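Local coordinates for protein transcription factor SKN7 (PDB 5D5W) that binds heat-shock element DNA through an HSF-type helix-turn-helix domain and probably regulates transcription in osmotic and oxidative stress responses, at residues D28-L33 with W83-P88. Sequence-based numbering, arbitrary orientation.
Sequences DSFVVL and WEFKHP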
# COMPACT_ATOMS: atom_id res chain seq x y z
N ASP B 28 -10.75 8.35 20.08
CA ASP B 28 -9.58 7.71 20.67
C ASP B 28 -8.72 6.95 19.64
O ASP B 28 -7.64 6.45 19.97
CB ASP B 28 -10.01 6.77 21.81
CG ASP B 28 -11.14 5.82 21.42
OD1 ASP B 28 -11.36 5.58 20.20
OD2 ASP B 28 -11.83 5.31 22.34
N SER B 29 -9.23 6.86 18.41
CA SER B 29 -8.50 6.35 17.24
C SER B 29 -8.91 7.15 15.99
O SER B 29 -9.88 7.91 16.04
CB SER B 29 -8.78 4.86 17.01
OG SER B 29 -10.12 4.64 16.62
N PHE B 30 -8.16 7.00 14.90
CA PHE B 30 -8.50 7.65 13.63
C PHE B 30 -8.61 6.62 12.50
O PHE B 30 -8.10 5.51 12.60
CB PHE B 30 -7.51 8.77 13.28
CG PHE B 30 -6.21 8.29 12.71
CD1 PHE B 30 -6.01 8.24 11.33
CD2 PHE B 30 -5.19 7.89 13.55
CE1 PHE B 30 -4.81 7.77 10.81
CE2 PHE B 30 -3.99 7.44 13.03
CZ PHE B 30 -3.80 7.38 11.66
N VAL B 31 -9.30 7.03 11.44
CA VAL B 31 -9.59 6.16 10.31
C VAL B 31 -9.10 6.81 9.03
O VAL B 31 -9.35 7.99 8.82
CB VAL B 31 -11.11 5.95 10.16
CG1 VAL B 31 -11.39 4.88 9.11
CG2 VAL B 31 -11.72 5.56 11.50
N VAL B 32 -8.40 6.04 8.20
CA VAL B 32 -8.05 6.44 6.83
C VAL B 32 -8.77 5.50 5.87
O VAL B 32 -8.73 4.28 6.03
CB VAL B 32 -6.53 6.39 6.58
CG1 VAL B 32 -6.22 6.69 5.12
CG2 VAL B 32 -5.80 7.37 7.48
N LEU B 33 -9.40 6.07 4.85
CA LEU B 33 -10.37 5.34 4.02
C LEU B 33 -10.46 6.03 2.67
O LEU B 33 -10.50 7.25 2.61
CB LEU B 33 -11.73 5.34 4.72
CG LEU B 33 -12.98 4.94 3.93
CD1 LEU B 33 -12.81 3.55 3.32
CD2 LEU B 33 -14.22 4.99 4.82
N TRP B 83 -8.61 1.78 7.08
CA TRP B 83 -7.51 1.43 7.97
C TRP B 83 -7.68 2.25 9.23
O TRP B 83 -7.78 3.47 9.15
CB TRP B 83 -6.18 1.78 7.31
CG TRP B 83 -5.86 0.92 6.14
CD1 TRP B 83 -6.57 0.78 5.00
CD2 TRP B 83 -4.72 0.07 6.01
NE1 TRP B 83 -5.96 -0.11 4.16
CE2 TRP B 83 -4.81 -0.56 4.75
CE3 TRP B 83 -3.63 -0.23 6.84
CZ2 TRP B 83 -3.85 -1.46 4.30
CZ3 TRP B 83 -2.67 -1.12 6.39
CH2 TRP B 83 -2.79 -1.73 5.14
N GLU B 84 -7.70 1.59 10.38
CA GLU B 84 -7.85 2.30 11.65
C GLU B 84 -6.61 2.10 12.51
O GLU B 84 -6.18 0.96 12.69
CB GLU B 84 -9.07 1.79 12.39
CG GLU B 84 -9.43 2.65 13.60
CD GLU B 84 -10.65 2.16 14.33
OE1 GLU B 84 -11.20 1.11 13.95
OE2 GLU B 84 -11.06 2.82 15.30
N PHE B 85 -6.06 3.19 13.04
CA PHE B 85 -4.88 3.13 13.91
C PHE B 85 -5.12 3.79 15.25
O PHE B 85 -5.91 4.72 15.37
CB PHE B 85 -3.69 3.79 13.25
CG PHE B 85 -3.23 3.08 12.03
CD1 PHE B 85 -3.80 3.36 10.80
CD2 PHE B 85 -2.24 2.11 12.11
CE1 PHE B 85 -3.40 2.70 9.66
CE2 PHE B 85 -1.83 1.45 10.97
CZ PHE B 85 -2.41 1.74 9.75
N LYS B 86 -4.39 3.31 16.26
CA LYS B 86 -4.61 3.73 17.64
C LYS B 86 -3.31 3.86 18.43
O LYS B 86 -2.46 2.98 18.44
CB LYS B 86 -5.53 2.74 18.33
CG LYS B 86 -6.25 3.29 19.56
CD LYS B 86 -7.19 2.24 20.13
CE LYS B 86 -8.48 2.84 20.68
NZ LYS B 86 -9.63 1.90 20.55
N HIS B 87 -3.17 5.01 19.07
CA HIS B 87 -2.19 5.23 20.12
C HIS B 87 -3.00 5.65 21.35
O HIS B 87 -3.93 6.45 21.22
CB HIS B 87 -1.22 6.32 19.70
CG HIS B 87 0.07 6.31 20.45
ND1 HIS B 87 0.14 6.54 21.81
CD2 HIS B 87 1.34 6.14 20.03
CE1 HIS B 87 1.40 6.50 22.20
NE2 HIS B 87 2.15 6.26 21.14
N PRO B 88 -2.67 5.10 22.53
CA PRO B 88 -3.41 5.44 23.76
C PRO B 88 -3.42 6.94 24.10
O PRO B 88 -4.38 7.42 24.70
CB PRO B 88 -2.65 4.67 24.84
CG PRO B 88 -2.02 3.52 24.13
CD PRO B 88 -1.67 4.03 22.77
O HOH W 1 -5.27 6.93 18.64
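Phe30 brings the CE2-CZ side of its ring obliquely against the CB of Phe85, 3.7 Å from CE2 of Phe30. The two rings lie nearly parallel, planes at 26°, but slid apart so that they barely overlap. They sit on the two central, antiparallel strands of the small sheet that backs the helix-turn-helix of an HSF-type DNA-binding domain. With Val32 and Trp83 they share the face turned to helix 52-61, where both phenylalanines touch Leu59 and Trp83 meets Phe52 edge-to-face. Two hydrogen-bonded pairs fix the register: Phe30 and Phe85 exchange both backbone bonds, as do Val32 and Trp83, whose bond from Trp83 N to Val32 O is 2.7 Å and almost straight (175°). Between them, Val31 and Glu84 form a non-hydrogen-bonded pair on the other face. From there Glu84 runs extended, CG anti to its backbone N (chi1 -170°), and accepts a very short 2.4 Å hydrogen bond from Ser29 OG through the anti lone pair of OE2. At the end of the pair, Lys86 CG packs on Asp28 O at 3.5 Å. One water bridges the two segments, donating to Asp28 O and, beyond the strand, accepting from His87 N at 2.9 Å.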